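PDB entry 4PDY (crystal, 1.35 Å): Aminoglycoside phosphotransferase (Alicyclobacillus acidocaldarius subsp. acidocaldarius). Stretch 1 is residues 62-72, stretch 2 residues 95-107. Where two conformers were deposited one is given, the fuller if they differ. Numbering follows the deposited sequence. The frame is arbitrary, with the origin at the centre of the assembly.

Stretch 1 62-72: IAPAHCRIMVQ
Stretch 2 95-107: APYVRHGDFTYYV

Ile62 and Ala63 lead in extended conformation (phi/psi near -65/148) into a helix that runs from Pro64 through Gln72 and beyond, with Ala63 at the N-cap position. Against it lies a hairpin: Val98 to His100 forms one strand, a type I' turn spans His100 to Phe103, and the second strand runs on from Phe103 past Val107. Gly101 (57/37) and Asp102 (71/13) supply the positive phi values the turn demands, a conformation glycine adopts easily. The helix and the second strand point broadly the same way, their axes 24° apart and 9.7 Å at closest approach. Ile62 sits by Thr104, Cys67 by Tyr97 and Arg68 by Pro96, with CA-CA distances of 6.3, 7.4 and 7.1 Å.

The helix follows the i to i-4 pattern, beginning with Cys67 N to Ala63 O (2.9 Å) and Arg68 N to Pro64 O (3.0 Å). Proline suits the first helical turn, where its missing amide hydrogen costs no helical bond. In the hairpin, Val98 and Tyr105 exchange N-to-O bonds in both directions, as do His100 and Phe103.

The carbonyl of Ile62 precedes the helix and is taken up by the hairpin: Thr104 OG1 donates to Ile62 O at 2.7 Å. The same hydroxyl accepts from Arg99 NH1 at 2.8 Å, so threonine, with chi1 m, relays between a guanidinium and a main-chain oxygen. Arg99 (t, p, t) is further held by a salt bridge from Arg99 NH2 to Asp102 OD1 in the turn, 3.1 Å. Pro64 CD lies over one face of its guanidinium, and Pro64 CG packs 3.9 Å from Arg99 CD.

A second polar link lies at the exposed margin. The CA-to-CB bond of Arg68 (m, t, t; chi4 -86°) points sideways to the hairpin stretch, but the long chain brings NH2 to Tyr97 OH, a 3.3 Å hydrogen bond with a 142° angle at the hydrogen. One water joins the pair, accepting a weak bond from Arg68 NE (3.3 Å) and lying 3.2 Å from Tyr97 OH. Pro96 CG and Tyr97 CE2 lie over one face of the guanidinium.

The rest of the contact is largely apolar and continues along the helix beyond these links. Cys67, Met70, Val71, Pro96, Thr104 and Tyr106 are buried. Cys67 (t) points toward the hairpin, its small side chain fitting between two tyrosines: SG is 3.9 Å from Tyr97 CB and 4.2 Å from Tyr106 CD2, oblique to both rings. Tyr97 and Tyr106 both use chi1 p, with chi2 of 79° and 88°. Pro64 CB meets Tyr97 CZ at 3.5 Å. Selenomethionine Met70 (t, t, p) sets CE over the face of the Tyr106 ring, 4.3 Å from its centroid, a CH-pi contact; Tyr106 OH is hydrogen-bonded elsewhere in the structure, so both buried hydroxyls, this and Thr104's, have partners. Val71 CG2 (chi1 t) reaches Pro96 CB at 4.0 Å, hydrocarbon surfaces that leave no side-chain polar group to satisfy. Ile62 (p, t) brings CD1 to 4.5 Å from Tyr106 CE2. Altogether 552 Å² is buried.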

# COMPACT_ATOMS: atom_id res chain seq x y z
N ILE A 62 -0.19 -8.16 15.62
CA ILE A 62 -1.61 -8.41 15.38
C ILE A 62 -2.17 -9.35 16.43
O ILE A 62 -1.48 -10.21 16.98
CB ILE A 62 -1.96 -8.94 13.97
CG1 ILE A 62 -1.40 -10.35 13.72
CG2 ILE A 62 -1.54 -7.96 12.91
CD1 ILE A 62 -1.90 -10.91 12.40
N ALA A 63 -3.44 -9.17 16.76
CA ALA A 63 -4.12 -10.06 17.67
C ALA A 63 -4.28 -11.46 17.08
O ALA A 63 -4.45 -11.61 15.87
CB ALA A 63 -5.47 -9.48 18.02
N PRO A 64 -4.27 -12.49 17.94
CA PRO A 64 -4.49 -13.84 17.41
C PRO A 64 -5.78 -13.97 16.62
O PRO A 64 -5.79 -14.64 15.59
CB PRO A 64 -4.48 -14.71 18.66
CG PRO A 64 -3.57 -14.00 19.59
CD PRO A 64 -3.77 -12.53 19.32
N ALA A 65 -6.86 -13.35 17.10
CA ALA A 65 -8.14 -13.41 16.38
C ALA A 65 -8.02 -12.82 14.96
O ALA A 65 -8.63 -13.32 14.02
CB ALA A 65 -9.22 -12.67 17.15
N HIS A 66 -7.22 -11.77 14.83
CA HIS A 66 -6.96 -11.13 13.56
C HIS A 66 -6.16 -12.07 12.66
O HIS A 66 -6.46 -12.26 11.49
CB HIS A 66 -6.28 -9.79 13.80
CG HIS A 66 -5.97 -9.00 12.58
ND1 HIS A 66 -5.33 -7.78 12.63
CD2 HIS A 66 -6.16 -9.26 11.26
CE1 HIS A 66 -5.13 -7.33 11.41
NE2 HIS A 66 -5.61 -8.21 10.56
N CYS A 67 -5.15 -12.71 13.24
CA CYS A 67 -4.38 -13.68 12.46
C CYS A 67 -5.28 -14.79 11.90
O CYS A 67 -5.15 -15.19 10.75
CB CYS A 67 -3.22 -14.26 13.29
SG CYS A 67 -2.02 -15.21 12.35
N ARG A 68 -6.20 -15.27 12.72
CA ARG A 68 -7.13 -16.30 12.28
C ARG A 68 -8.02 -15.87 11.11
O ARG A 68 -8.14 -16.62 10.13
CB ARG A 68 -7.96 -16.84 13.44
CG ARG A 68 -7.10 -17.63 14.41
CD ARG A 68 -7.95 -18.27 15.48
NE ARG A 68 -7.11 -19.00 16.43
CZ ARG A 68 -6.68 -20.25 16.28
NH1 ARG A 68 -6.99 -20.97 15.20
NH2 ARG A 68 -5.91 -20.77 17.22
N ILE A 69 -8.66 -14.69 11.20
CA ILE A 69 -9.48 -14.25 10.07
C ILE A 69 -8.63 -14.00 8.82
O ILE A 69 -9.09 -14.23 7.69
CB ILE A 69 -10.40 -13.07 10.42
CG1 ILE A 69 -11.46 -12.93 9.31
CG2 ILE A 69 -9.62 -11.79 10.59
CD1 ILE A 69 -12.49 -11.85 9.55
N MSE A 70 -7.41 -13.52 9.01
CA MSE A 70 -6.51 -13.28 7.90
C MSE A 70 -6.24 -14.58 7.14
O MSE A 70 -6.33 -14.64 5.91
CB MSE A 70 -5.23 -12.62 8.44
CG MSE A 70 -4.28 -12.19 7.34
SE MSE A 70 -2.66 -11.42 8.13
CE MSE A 70 -1.99 -13.05 8.99
N VAL A 71 -5.91 -15.64 7.88
CA VAL A 71 -5.72 -16.96 7.28
C VAL A 71 -6.99 -17.45 6.60
O VAL A 71 -6.96 -17.90 5.45
CB VAL A 71 -5.27 -18.01 8.33
CG1 VAL A 71 -5.39 -19.43 7.77
CG2 VAL A 71 -3.84 -17.75 8.79
N GLN A 72 -8.12 -17.33 7.29
CA GLN A 72 -9.40 -17.75 6.69
C GLN A 72 -9.76 -17.00 5.41
O GLN A 72 -10.31 -17.58 4.48
CB GLN A 72 -10.57 -17.66 7.67
CG GLN A 72 -10.53 -18.68 8.79
CD GLN A 72 -10.55 -20.11 8.30
OE1 GLN A 72 -11.47 -20.53 7.59
NE2 GLN A 72 -9.54 -20.87 8.68
N ALA A 95 -1.86 -25.03 14.79
CA ALA A 95 -2.20 -23.62 14.99
C ALA A 95 -1.56 -22.78 13.89
O ALA A 95 -0.47 -23.10 13.43
CB ALA A 95 -1.73 -23.13 16.34
N PRO A 96 -2.23 -21.70 13.45
CA PRO A 96 -1.65 -20.86 12.39
C PRO A 96 -0.64 -19.80 12.87
O PRO A 96 -0.07 -19.09 12.06
CB PRO A 96 -2.89 -20.19 11.78
CG PRO A 96 -3.82 -20.12 12.93
CD PRO A 96 -3.62 -21.33 13.76
N TYR A 97 -0.42 -19.71 14.19
CA TYR A 97 0.52 -18.76 14.77
C TYR A 97 1.03 -19.35 16.07
O TYR A 97 0.47 -20.33 16.56
CB TYR A 97 -0.19 -17.41 15.05
CG TYR A 97 -1.34 -17.55 16.03
CD1 TYR A 97 -1.13 -17.63 17.39
CD2 TYR A 97 -2.62 -17.73 15.58
CE1 TYR A 97 -2.16 -17.84 18.27
CE2 TYR A 97 -3.68 -17.92 16.45
CZ TYR A 97 -3.44 -17.99 17.80
OH TYR A 97 -4.46 -18.20 18.67
N VAL A 98 2.05 -18.69 16.62
CA VAL A 98 2.51 -18.91 17.98
C VAL A 98 2.40 -17.56 18.69
O VAL A 98 2.89 -16.56 18.19
CB VAL A 98 3.97 -19.41 18.05
CG1 VAL A 98 4.45 -19.56 19.49
CG2 VAL A 98 4.11 -20.73 17.34
N ARG A 99 1.81 -17.57 19.87
CA ARG A 99 1.72 -16.37 20.69
C ARG A 99 2.75 -16.54 21.81
O ARG A 99 2.68 -17.51 22.57
CB ARG A 99 0.31 -16.24 21.27
CG ARG A 99 0.07 -15.03 22.12
CD ARG A 99 -0.06 -13.79 21.25
NE ARG A 99 -0.28 -12.66 22.10
CZ ARG A 99 -0.20 -11.40 21.72
NH1 ARG A 99 0.07 -11.09 20.46
NH2 ARG A 99 -0.43 -10.45 22.62
N HIS A 100 3.68 -15.60 21.93
CA HIS A 100 4.72 -15.70 22.96
C HIS A 100 5.30 -14.31 23.24
O HIS A 100 5.61 -13.55 22.30
CB HIS A 100 5.83 -16.64 22.49
CG HIS A 100 6.87 -16.93 23.52
ND1 HIS A 100 6.60 -17.62 24.68
CD2 HIS A 100 8.20 -16.69 23.53
CE1 HIS A 100 7.71 -17.76 25.37
NE2 HIS A 100 8.70 -17.20 24.70
N GLY A 101 5.44 -13.98 24.51
CA GLY A 101 6.08 -12.74 24.90
C GLY A 101 5.42 -11.50 24.31
O GLY A 101 6.11 -10.55 23.96
N ASP A 102 4.08 -11.51 24.21
CA ASP A 102 3.28 -10.41 23.67
C ASP A 102 3.39 -10.20 22.18
O ASP A 102 2.92 -9.20 21.68
CB ASP A 102 3.56 -9.09 24.40
CG ASP A 102 2.41 -8.09 24.25
OD1 ASP A 102 1.27 -8.55 24.47
OD2 ASP A 102 2.66 -6.91 23.88
N PHE A 103 3.97 -11.16 21.47
CA PHE A 103 4.00 -11.12 20.00
C PHE A 103 3.25 -12.30 19.40
O PHE A 103 3.17 -13.37 20.01
CB PHE A 103 5.44 -11.17 19.48
CG PHE A 103 6.26 -9.95 19.79
CD1 PHE A 103 5.94 -8.72 19.22
CD2 PHE A 103 7.35 -10.02 20.64
CE1 PHE A 103 6.71 -7.60 19.49
CE2 PHE A 103 8.13 -8.92 20.89
CZ PHE A 103 7.82 -7.70 20.33
N THR A 104 2.72 -12.09 18.20
CA THR A 104 2.10 -13.14 17.42
C THR A 104 3.06 -13.46 16.28
O THR A 104 3.38 -12.61 15.47
CB THR A 104 0.74 -12.67 16.84
OG1 THR A 104 -0.13 -12.30 17.92
CG2 THR A 104 0.08 -13.73 15.96
N TYR A 105 3.56 -14.69 16.26
CA TYR A 105 4.46 -15.15 15.21
C TYR A 105 3.70 -16.01 14.22
O TYR A 105 2.93 -16.87 14.61
CB TYR A 105 5.58 -15.99 15.84
CG TYR A 105 6.47 -15.21 16.78
CD1 TYR A 105 7.55 -14.48 16.30
CD2 TYR A 105 6.21 -15.17 18.14
CE1 TYR A 105 8.37 -13.78 17.15
CE2 TYR A 105 7.01 -14.44 19.00
CZ TYR A 105 8.07 -13.73 18.50
OH TYR A 105 8.92 -13.04 19.35
N TYR A 106 3.98 -15.80 12.94
CA TYR A 106 3.47 -16.70 11.92
C TYR A 106 4.49 -16.90 10.83
O TYR A 106 5.35 -16.06 10.63
CB TYR A 106 2.10 -16.22 11.37
CG TYR A 106 2.12 -14.90 10.64
CD1 TYR A 106 2.39 -14.84 9.29
CD2 TYR A 106 1.81 -13.72 11.30
CE1 TYR A 106 2.44 -13.65 8.60
CE2 TYR A 106 1.85 -12.51 10.61
CZ TYR A 106 2.15 -12.48 9.26
OH TYR A 106 2.19 -11.29 8.55
N VAL A 107 4.38 -18.05 10.17
CA VAL A 107 5.41 -18.54 9.26
C VAL A 107 4.74 -18.85 7.93
O VAL A 107 3.66 -19.44 7.88
CB VAL A 107 6.06 -19.81 9.85
CG1 VAL A 107 7.07 -20.40 8.90
CG2 VAL A 107 6.72 -19.54 11.21
O HOH W 1 -7.29 -16.62 18.77